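Local coordinates for protein D-alanyl transferase DltD (Enterococcus faecalis, PDB 6O93) that probably transfers D-alanine during the D-alanylation of lipoteichoic acid in the Gram-positive cell wall, using a fold of the SGNH-hydrolase clan, at residues P42-S47 against A99-S104; H56-S61 against P70-E75; Q79-A84 against Y273-A278; D289-I294 against N330-S335. All blocks are in the same frame, centred on the assembly; numbering follows the deposited sequence.

Contact 1: P42-S47 against A99-S104; sequences PFFGSS and AVFILS. With NA (sodium ion), chain K; PO4 (phosphate ion), chain F.
S46 and S104 meet at a sodium ion, which S46 OG binds at 2.8 Å and S104 OG at 2.9 Å; E48 and a phosphate oxygen also bind the metal. A water joins the same two hydroxyls and donates to I102 O at 2.6 Å, tying the site to the strand end. S47 points away from 99-104 and grips phosphate atom O4 through both its backbone N and OG, the latter at 2.6 Å. Placed between the backbone N and the carbonyl carbon (chi1 61°), OG stays on the side of its own N-H, so both reach O4. It also bonds H349, consistent with the serine of a Ser-His-Asp catalytic triad; the phosphate probably came from the crystallisation liquor.

Behind the site, strands 40-44 and 98-102 run parallel. V100 N donates to P42 O, F44 N to V100 O, and I102 N to F44 O at 2.7 Å. Branched V100 suits a strand and lays its CB over one face of the F43 ring, 3.9 Å from the centroid. On the other side of the sheet, small A99 offers CB to the edge of the F44 ring, reaching CE2 at 3.8 Å, while F44 CB packs against F101 CD2.

Both strands lie inside the sheet, flanked by strands 69-73 and 289-294. Helix 352-367 packs on the F43 and V100 face, and helix 80-90 on the F44 face.

Contact 2: H56-S61 against P70-E75; sequences HPSVLS and PFLLGE
The beta-alpha-beta unit formed by strand 40-44, helix 57-63 and strand 69-73 closes here, where P57, S58 and S61 on the first turns of the helix pack against P70, and H56 against L72. The short segments of helix and strand run nearly antiparallel, at 164°, with their axes 9.0 Å apart. P70 carries much of the contact. Its compact ring lies close to the helix backbone: P70 CG is 3.9 Å from both P57 C and S58 N. P70 CD is 3.7 Å from S61 OG. That hydroxyl is turned back to donate to P57 O at 2.9 Å, reaching it from the opposite face of the carbonyl plane to S61 N, and so a polar side chain can be buried against a proline.

S58 meets the strand through OG, close to P70 CB and to both methyl groups of L72. A water lies 2.8 Å from S58 OG and donates to P70 O, linking the helix to the edge of the strand without a direct hydrogen bond.

H56 and L72 reach toward each other tip to tip, with H56 CE1 3.9 Å from L72 CD1. With CG anti to the backbone N (chi1 -169°), the imidazole folds over the helix start, and ND1 accepts from S58 N at 3.1 Å, nearly in the ring plane. NE2 bonds L49 O, so both ring nitrogens are engaged and the rotation of the ring is fixed. Proline suits the first turn, which needs no N-H from it. The arrangement is an N-capped helix packed on a strand, as in the classical beta-alpha-beta crossover of a parallel alpha/beta fold.

Contact 3: Q79-A84 against Y273-A278; sequences QSLTQA and YGDFQA
S80, L81 and A84 of one helix meet D275, F276 and A278 of another, with no direct hydrogen bond between them. Side chain packs on backbone most closely: S80 CB comes within 3.4 Å of D275 O and F276 N, as a small side chain permits. S80 OG sits at the edge of the F276 ring and is 3.6 Å from F276 CB; the hydroxyl itself bonds E272.

Apolar contact is made further along, where A84 CB and A278 CB touch at 4.0 Å; paired alanines let the axes of the short segments approach to 7.7 Å, crossing at only 15°.

Polar contact runs through water. One molecule accepts from L81 N at 2.9 Å and donates to D275 OD2 at 2.8 Å, serving an N-H in the first turn that the helix cannot satisfy. D275 CG is anti to its carbonyl carbon (chi1 -63°), carrying the carboxylate across L81, with OD2 3.7 Å from L81 CB. OD1 takes a hydrogen bond from Y143 and a salt bridge from R147, which would offset its buried charge.

The two helices, 80-90 and 272-285, run side by side; helix 139-148 closes over L81, and helix 309-324 packs on the F276 side chain.

Contact 4: D289-I294 against N330-S335; sequences DVLFVI and NIADFS
D289 and N330 cross at about a right angle at the N-terminal end of the two segments, their carboxylate and amide planes 50° apart. D289 OD1 and N330 ND2 come within 2.9 Å, but the angle is too poor for a hydrogen bond. ND2 instead bonds V290 O weakly, at 3.4 Å. A water also donates to that carbonyl at 2.7 Å and accepts from N330 N.

The F292 ring presents its edge to N330 O, while V290 CG1 lies over one face, toward its rim. I294 and D333 cross, D333 OD1 being 3.7 Å from I294 CB. With CG anti to its backbone N (chi1 -179°), D333 brings OD1 to S335, accepting from S335 N in an Asx turn, which a short acid suits, and from S335 OG at 2.6 Å; OD2 makes a salt bridge with K320. F334 sets its ring edge against V293 CG1 at 4.2 Å. Small A332 fits against both L291 and V293.

Between the backbones a parallel ladder runs from F292 N bonding N330 O to F334 N bonding I294 O at 2.8 Å.

Strand 331-333 is the outer strand here; helix 352-367 packs against L291 and V293, helix 309-324 against F292 and I331, and strand 98-102 borders 289-294.

In the fold
Contacts 1, 2 and 4 share one parallel sheet, ordered 69-73, 40-44, 98-102, 289-294, 331-333. Contact 1 lies at its middle; contacts 2 and 4, at the two edges, have centres about 10 Å from it and about 16 Å from one another. Contact 2 is nested within the chain loop that contact 1 closes, and contact 4 follows later. Contact 3, whose segments alternate with those of contact 1, is centred about 12 Å from contact 1, 16 Å from contact 4 and 21 Å from contact 2. Its F276 meets F101 and F292, and its Q83 touches F44. The sodium ligands and the probable nucleophile follow closely on strands 40-44 and 98-102, at their C-terminal ends, where active sites of parallel alpha/beta folds lie.

Contact 1: P42-S47 against A99-S104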
# COMPACT_ATOMS: atom_id res chain seq x y z
N PRO A 42 7.85 5.84 -3.94
CA PRO A 42 7.28 4.67 -3.27
C PRO A 42 5.79 4.55 -3.56
O PRO A 42 5.03 5.51 -3.42
CB PRO A 42 7.55 4.94 -1.78
CG PRO A 42 7.65 6.43 -1.68
CD PRO A 42 8.28 6.88 -2.98
N PHE A 43 5.38 3.36 -3.98
CA PHE A 43 3.98 3.01 -4.19
C PHE A 43 3.57 2.11 -3.02
O PHE A 43 3.87 0.91 -3.02
CB PHE A 43 3.77 2.28 -5.51
CG PHE A 43 3.63 3.19 -6.70
CD1 PHE A 43 4.47 4.28 -6.87
CD2 PHE A 43 2.68 2.93 -7.67
CE1 PHE A 43 4.35 5.10 -7.97
CE2 PHE A 43 2.56 3.74 -8.78
CZ PHE A 43 3.40 4.83 -8.93
N PHE A 44 2.89 2.69 -2.04
CA PHE A 44 2.37 1.92 -0.92
C PHE A 44 1.03 1.31 -1.31
O PHE A 44 0.10 2.02 -1.68
CB PHE A 44 2.21 2.81 0.32
CG PHE A 44 3.47 3.51 0.74
CD1 PHE A 44 4.46 2.82 1.43
CD2 PHE A 44 3.67 4.84 0.43
CE1 PHE A 44 5.62 3.47 1.82
CE2 PHE A 44 4.84 5.49 0.82
CZ PHE A 44 5.81 4.80 1.52
N GLY A 45 0.94 -0.02 -1.23
CA GLY A 45 -0.28 -0.72 -1.58
C GLY A 45 -0.27 -2.15 -1.10
O GLY A 45 0.37 -2.47 -0.09
N SER A 46 -0.97 -3.04 -1.81
CA SER A 46 -0.99 -4.45 -1.45
C SER A 46 -0.94 -5.31 -2.71
O SER A 46 -0.15 -5.02 -3.62
CB SER A 46 -2.21 -4.76 -0.58
OG SER A 46 -3.42 -4.28 -1.15
N SER A 47 -1.76 -6.37 -2.79
CA SER A 47 -1.58 -7.37 -3.84
C SER A 47 -1.82 -6.82 -5.24
O SER A 47 -1.33 -7.40 -6.22
CB SER A 47 -2.49 -8.57 -3.59
OG SER A 47 -3.86 -8.20 -3.60
N ALA A 99 4.98 10.48 -2.88
CA ALA A 99 4.63 9.08 -2.71
C ALA A 99 3.25 8.84 -3.30
O ALA A 99 2.47 9.77 -3.54
CB ALA A 99 4.65 8.66 -1.23
N VAL A 100 2.96 7.56 -3.55
CA VAL A 100 1.66 7.12 -4.03
C VAL A 100 1.13 6.08 -3.05
O VAL A 100 1.87 5.19 -2.63
CB VAL A 100 1.75 6.55 -5.46
CG1 VAL A 100 0.38 6.05 -5.92
CG2 VAL A 100 2.29 7.59 -6.42
N PHE A 101 -0.14 6.22 -2.68
CA PHE A 101 -0.77 5.34 -1.69
C PHE A 101 -2.04 4.77 -2.30
O PHE A 101 -2.99 5.51 -2.57
CB PHE A 101 -1.07 6.10 -0.40
CG PHE A 101 -1.33 5.21 0.79
CD1 PHE A 101 -2.54 4.56 0.93
CD2 PHE A 101 -0.37 5.04 1.76
CE1 PHE A 101 -2.78 3.74 2.02
CE2 PHE A 101 -0.60 4.22 2.85
CZ PHE A 101 -1.81 3.57 2.98
N ILE A 102 -2.06 3.46 -2.53
CA ILE A 102 -3.19 2.79 -3.15
C ILE A 102 -4.03 2.16 -2.05
O ILE A 102 -3.62 1.18 -1.42
CB ILE A 102 -2.73 1.75 -4.18
CG1 ILE A 102 -1.99 2.46 -5.32
CG2 ILE A 102 -3.93 0.98 -4.72
CD1 ILE A 102 -1.33 1.52 -6.29
N LEU A 103 -5.20 2.73 -1.81
CA LEU A 103 -6.13 2.18 -0.83
C LEU A 103 -6.85 0.98 -1.42
O LEU A 103 -7.06 0.88 -2.63
CB LEU A 103 -7.14 3.24 -0.40
CG LEU A 103 -6.62 4.27 0.60
CD1 LEU A 103 -7.35 5.60 0.45
CD2 LEU A 103 -6.77 3.75 2.03
N SER A 104 -7.22 0.05 -0.54
CA SER A 104 -8.07 -1.07 -0.91
C SER A 104 -9.30 -1.04 -0.01
O SER A 104 -9.15 -1.13 1.22
CB SER A 104 -7.33 -2.41 -0.76
OG SER A 104 -6.31 -2.54 -1.74
NA NA K . -5.52 -5.15 -2.80
P PO4 F . -5.01 -7.47 -0.01
O1 PO4 F . -4.29 -7.09 1.26
O2 PO4 F . -6.31 -6.69 -0.10
O3 PO4 F . -5.31 -8.95 -0.00
O4 PO4 F . -4.15 -7.15 -1.20
O HOH W 1 -3.89 -1.35 -1.74

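Contact 2: H56-S61 against P70-E75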
# COMPACT_ATOMS: atom_id res chain seq x y z
N HIS A 56 0.92 -1.03 -16.69
CA HIS A 56 1.32 -0.84 -15.30
C HIS A 56 2.31 0.31 -15.21
O HIS A 56 3.17 0.47 -16.08
CB HIS A 56 1.95 -2.13 -14.77
CG HIS A 56 2.15 -2.16 -13.29
ND1 HIS A 56 3.21 -1.52 -12.68
CD2 HIS A 56 1.45 -2.76 -12.30
CE1 HIS A 56 3.15 -1.73 -11.37
NE2 HIS A 56 2.09 -2.48 -11.12
N PRO A 57 2.23 1.14 -14.16
CA PRO A 57 3.15 2.30 -14.08
C PRO A 57 4.62 1.93 -14.14
O PRO A 57 5.41 2.71 -14.68
CB PRO A 57 2.78 2.93 -12.73
CG PRO A 57 1.37 2.53 -12.50
CD PRO A 57 1.23 1.16 -13.08
N SER A 58 5.01 0.77 -13.61
CA SER A 58 6.41 0.35 -13.70
C SER A 58 6.84 0.15 -15.14
O SER A 58 8.01 0.40 -15.48
CB SER A 58 6.63 -0.93 -12.89
OG SER A 58 6.46 -0.71 -11.50
N VAL A 59 5.94 -0.31 -16.00
CA VAL A 59 6.29 -0.56 -17.40
C VAL A 59 6.24 0.73 -18.20
O VAL A 59 7.14 1.01 -19.00
CB VAL A 59 5.36 -1.63 -17.99
CG1 VAL A 59 5.73 -1.91 -19.44
CG2 VAL A 59 5.42 -2.91 -17.16
N LEU A 60 5.19 1.54 -18.00
CA LEU A 60 5.07 2.79 -18.74
C LEU A 60 6.21 3.74 -18.40
O LEU A 60 6.73 4.44 -19.28
CB LEU A 60 3.72 3.44 -18.44
CG LEU A 60 2.49 2.66 -18.91
CD1 LEU A 60 1.21 3.29 -18.38
CD2 LEU A 60 2.44 2.59 -20.43
N SER A 61 6.62 3.78 -17.13
CA SER A 61 7.71 4.68 -16.74
C SER A 61 9.02 4.27 -17.39
O SER A 61 9.81 5.14 -17.80
CB SER A 61 7.85 4.70 -15.22
OG SER A 61 6.72 5.31 -14.61
N PRO A 70 8.43 3.91 -10.24
CA PRO A 70 7.77 3.42 -9.03
C PRO A 70 8.67 2.47 -8.26
O PRO A 70 9.52 1.77 -8.84
CB PRO A 70 6.53 2.69 -9.57
CG PRO A 70 6.32 3.24 -10.94
CD PRO A 70 7.68 3.55 -11.46
N PHE A 71 8.49 2.45 -6.95
CA PHE A 71 9.11 1.44 -6.09
C PHE A 71 7.98 0.76 -5.33
O PHE A 71 7.44 1.32 -4.37
CB PHE A 71 10.14 2.06 -5.14
CG PHE A 71 11.11 1.05 -4.58
CD1 PHE A 71 10.71 0.15 -3.61
CD2 PHE A 71 12.42 1.01 -5.02
CE1 PHE A 71 11.60 -0.78 -3.10
CE2 PHE A 71 13.31 0.09 -4.52
CZ PHE A 71 12.90 -0.80 -3.55
N LEU A 72 7.61 -0.43 -5.78
CA LEU A 72 6.43 -1.11 -5.25
C LEU A 72 6.70 -1.61 -3.84
O LEU A 72 7.64 -2.38 -3.61
CB LEU A 72 6.04 -2.26 -6.18
CG LEU A 72 5.88 -1.88 -7.65
CD1 LEU A 72 5.40 -3.07 -8.49
CD2 LEU A 72 4.93 -0.71 -7.82
N LEU A 73 5.88 -1.17 -2.89
CA LEU A 73 6.02 -1.55 -1.48
C LEU A 73 4.68 -2.09 -1.00
O LEU A 73 3.76 -1.32 -0.72
CB LEU A 73 6.48 -0.36 -0.64
CG LEU A 73 7.85 0.21 -1.00
CD1 LEU A 73 8.08 1.54 -0.31
CD2 LEU A 73 8.95 -0.78 -0.64
N GLY A 74 4.59 -3.40 -0.90
CA GLY A 74 3.39 -4.05 -0.40
C GLY A 74 3.16 -5.36 -1.11
O GLY A 74 3.81 -5.70 -2.10
N GLU A 75 2.20 -6.11 -0.57
CA GLU A 75 1.73 -7.35 -1.17
C GLU A 75 0.43 -7.72 -0.47
O GLU A 75 -0.12 -6.92 0.30
CB GLU A 75 2.78 -8.47 -1.05
CG GLU A 75 3.15 -8.83 0.38
CD GLU A 75 3.99 -10.10 0.45
OE1 GLU A 75 4.14 -10.65 1.56
OE2 GLU A 75 4.49 -10.54 -0.61
O HOH W 2 8.99 0.35 -10.97

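Contact 3: Q79-A84 against Y273-A278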
# COMPACT_ATOMS: atom_id res chain seq x y z
N GLN A 79 -1.51 -3.86 5.11
CA GLN A 79 -2.48 -2.79 5.24
C GLN A 79 -1.83 -1.58 5.93
O GLN A 79 -0.60 -1.48 6.01
CB GLN A 79 -3.72 -3.32 5.98
CG GLN A 79 -4.36 -4.52 5.29
CD GLN A 79 -5.75 -4.85 5.80
OE1 GLN A 79 -6.30 -4.14 6.65
NE2 GLN A 79 -6.33 -5.93 5.30
N SER A 80 -2.67 -0.67 6.43
CA SER A 80 -2.17 0.65 6.82
C SER A 80 -1.20 0.57 7.99
O SER A 80 -0.21 1.31 8.02
CB SER A 80 -3.34 1.57 7.16
OG SER A 80 -4.08 1.91 6.01
N LEU A 81 -1.46 -0.30 8.96
CA LEU A 81 -0.60 -0.37 10.13
C LEU A 81 0.81 -0.80 9.75
O LEU A 81 1.80 -0.20 10.18
CB LEU A 81 -1.20 -1.33 11.16
CG LEU A 81 -0.54 -1.32 12.55
CD1 LEU A 81 -0.64 0.06 13.19
CD2 LEU A 81 -1.18 -2.36 13.43
N THR A 82 0.92 -1.85 8.92
CA THR A 82 2.22 -2.26 8.40
C THR A 82 2.88 -1.11 7.65
O THR A 82 4.07 -0.83 7.85
CB THR A 82 2.05 -3.46 7.47
OG1 THR A 82 1.61 -4.60 8.22
CG2 THR A 82 3.37 -3.80 6.78
N GLN A 83 2.13 -0.43 6.79
CA GLN A 83 2.70 0.63 5.96
C GLN A 83 3.12 1.83 6.80
O GLN A 83 4.12 2.49 6.47
CB GLN A 83 1.70 1.06 4.89
CG GLN A 83 1.34 -0.04 3.89
CD GLN A 83 2.49 -0.39 2.97
OE1 GLN A 83 3.64 -0.02 3.21
NE2 GLN A 83 2.19 -1.11 1.89
N ALA A 84 2.39 2.13 7.87
CA ALA A 84 2.77 3.24 8.74
C ALA A 84 4.18 3.04 9.29
O ALA A 84 4.95 4.00 9.40
CB ALA A 84 1.76 3.40 9.87
N TYR A 273 -9.52 2.37 9.68
CA TYR A 273 -9.59 3.82 9.59
C TYR A 273 -8.62 4.46 10.57
O TYR A 273 -8.00 5.49 10.26
CB TYR A 273 -11.02 4.31 9.85
CG TYR A 273 -11.98 3.93 8.76
CD1 TYR A 273 -11.97 4.59 7.54
CD2 TYR A 273 -12.89 2.89 8.93
CE1 TYR A 273 -12.84 4.24 6.53
CE2 TYR A 273 -13.77 2.53 7.93
CZ TYR A 273 -13.73 3.21 6.73
OH TYR A 273 -14.60 2.86 5.72
N GLY A 274 -8.46 3.87 11.76
CA GLY A 274 -7.45 4.34 12.69
C GLY A 274 -6.04 4.01 12.22
O GLY A 274 -5.14 4.84 12.32
N ASP A 275 -5.83 2.79 11.72
CA ASP A 275 -4.52 2.42 11.21
C ASP A 275 -4.14 3.27 10.01
O ASP A 275 -2.97 3.64 9.83
CB ASP A 275 -4.50 0.93 10.83
CG ASP A 275 -4.72 0.03 12.02
OD1 ASP A 275 -4.76 0.54 13.17
OD2 ASP A 275 -4.86 -1.19 11.82
N PHE A 276 -5.13 3.60 9.17
CA PHE A 276 -4.90 4.51 8.06
C PHE A 276 -4.47 5.89 8.56
O PHE A 276 -3.59 6.52 7.98
CB PHE A 276 -6.16 4.61 7.20
CG PHE A 276 -6.03 5.51 6.02
CD1 PHE A 276 -4.98 5.36 5.13
CD2 PHE A 276 -6.97 6.49 5.77
CE1 PHE A 276 -4.86 6.19 4.03
CE2 PHE A 276 -6.86 7.32 4.67
CZ PHE A 276 -5.81 7.17 3.80
N GLN A 277 -5.09 6.36 9.64
CA GLN A 277 -4.68 7.62 10.25
C GLN A 277 -3.22 7.57 10.67
O GLN A 277 -2.50 8.58 10.55
CB GLN A 277 -5.58 7.94 11.44
CG GLN A 277 -5.25 9.25 12.14
CD GLN A 277 -5.45 10.46 11.23
OE1 GLN A 277 -5.92 10.32 10.11
NE2 GLN A 277 -5.10 11.63 11.73
N ALA A 278 -2.76 6.42 11.16
CA ALA A 278 -1.36 6.31 11.56
C ALA A 278 -0.44 6.55 10.38
O ALA A 278 0.58 7.24 10.51
CB ALA A 278 -1.11 4.93 12.17
O HOH W 3 -3.73 -2.00 9.38

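Contact 4: D289-I294 against N330-S335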
# COMPACT_ATOMS: atom_id res chain seq x y z
N ASP A 289 4.35 14.68 0.02
CA ASP A 289 3.26 14.94 -0.91
C ASP A 289 2.79 13.60 -1.48
O ASP A 289 3.60 12.84 -2.02
CB ASP A 289 3.71 15.88 -2.02
CG ASP A 289 2.55 16.50 -2.78
OD1 ASP A 289 1.39 16.31 -2.38
OD2 ASP A 289 2.82 17.19 -3.79
N VAL A 290 1.49 13.32 -1.35
CA VAL A 290 0.98 11.97 -1.59
C VAL A 290 -0.22 12.03 -2.52
O VAL A 290 -1.11 12.87 -2.35
CB VAL A 290 0.59 11.28 -0.27
CG1 VAL A 290 0.16 9.84 -0.53
CG2 VAL A 290 1.74 11.34 0.72
N LEU A 291 -0.24 11.12 -3.50
CA LEU A 291 -1.41 10.88 -4.32
C LEU A 291 -2.08 9.59 -3.84
O LEU A 291 -1.46 8.52 -3.86
CB LEU A 291 -1.03 10.77 -5.80
CG LEU A 291 -2.15 10.32 -6.75
CD1 LEU A 291 -3.31 11.31 -6.75
CD2 LEU A 291 -1.61 10.12 -8.14
N PHE A 292 -3.34 9.70 -3.42
CA PHE A 292 -4.11 8.56 -2.95
C PHE A 292 -5.01 8.05 -4.07
O PHE A 292 -5.64 8.83 -4.78
CB PHE A 292 -4.95 8.93 -1.73
CG PHE A 292 -4.13 9.32 -0.53
CD1 PHE A 292 -3.71 10.62 -0.35
CD2 PHE A 292 -3.76 8.37 0.41
CE1 PHE A 292 -2.95 10.98 0.75
CE2 PHE A 292 -3.00 8.72 1.51
CZ PHE A 292 -2.60 10.02 1.68
N VAL A 293 -5.05 6.73 -4.22
CA VAL A 293 -5.83 6.07 -5.27
C VAL A 293 -6.86 5.17 -4.62
O VAL A 293 -6.53 4.40 -3.71
CB VAL A 293 -4.92 5.27 -6.22
CG1 VAL A 293 -5.74 4.60 -7.32
CG2 VAL A 293 -3.84 6.17 -6.82
N ILE A 294 -8.10 5.26 -5.08
CA ILE A 294 -9.18 4.39 -4.63
C ILE A 294 -9.68 3.61 -5.83
O ILE A 294 -10.21 4.21 -6.78
CB ILE A 294 -10.33 5.18 -3.98
CG1 ILE A 294 -9.81 6.04 -2.82
CG2 ILE A 294 -11.41 4.21 -3.47
CD1 ILE A 294 -10.87 6.93 -2.21
N ASN A 330 -4.78 15.43 -2.99
CA ASN A 330 -4.46 14.69 -4.21
C ASN A 330 -5.09 13.31 -4.10
O ASN A 330 -4.52 12.40 -3.48
CB ASN A 330 -2.95 14.59 -4.41
CG ASN A 330 -2.27 15.95 -4.40
OD1 ASN A 330 -2.71 16.88 -5.08
ND2 ASN A 330 -1.19 16.06 -3.64
N ILE A 331 -6.26 13.14 -4.71
CA ILE A 331 -7.03 11.90 -4.61
C ILE A 331 -7.52 11.52 -5.99
O ILE A 331 -8.27 12.27 -6.62
CB ILE A 331 -8.21 12.03 -3.64
CG1 ILE A 331 -7.74 12.53 -2.27
CG2 ILE A 331 -8.94 10.69 -3.50
CD1 ILE A 331 -8.87 12.78 -1.29
N ALA A 332 -7.11 10.34 -6.46
CA ALA A 332 -7.62 9.77 -7.71
C ALA A 332 -8.66 8.72 -7.33
O ALA A 332 -8.33 7.56 -7.08
CB ALA A 332 -6.49 9.18 -8.54
N ASP A 333 -9.92 9.14 -7.29
CA ASP A 333 -11.02 8.27 -6.87
C ASP A 333 -11.62 7.61 -8.10
O ASP A 333 -12.41 8.23 -8.83
CB ASP A 333 -12.06 9.07 -6.10
CG ASP A 333 -13.21 8.21 -5.60
OD1 ASP A 333 -13.12 6.97 -5.73
OD2 ASP A 333 -14.20 8.77 -5.09
N PHE A 334 -11.27 6.35 -8.33
CA PHE A 334 -11.84 5.57 -9.42
C PHE A 334 -12.91 4.59 -8.94
O PHE A 334 -13.25 3.65 -9.66
CB PHE A 334 -10.74 4.83 -10.17
CG PHE A 334 -9.73 5.73 -10.82
CD1 PHE A 334 -10.08 6.53 -11.90
CD2 PHE A 334 -8.42 5.77 -10.37
CE1 PHE A 334 -9.15 7.36 -12.50
CE2 PHE A 334 -7.49 6.60 -10.97
CZ PHE A 334 -7.85 7.40 -12.03
N SER A 335 -13.45 4.79 -7.74
CA SER A 335 -14.47 3.89 -7.22
C SER A 335 -15.76 3.95 -8.03
O SER A 335 -16.54 2.99 -8.02
CB SER A 335 -14.77 4.20 -5.75
OG SER A 335 -15.31 5.50 -5.60
O HOH W 4 -2.85 14.36 -0.88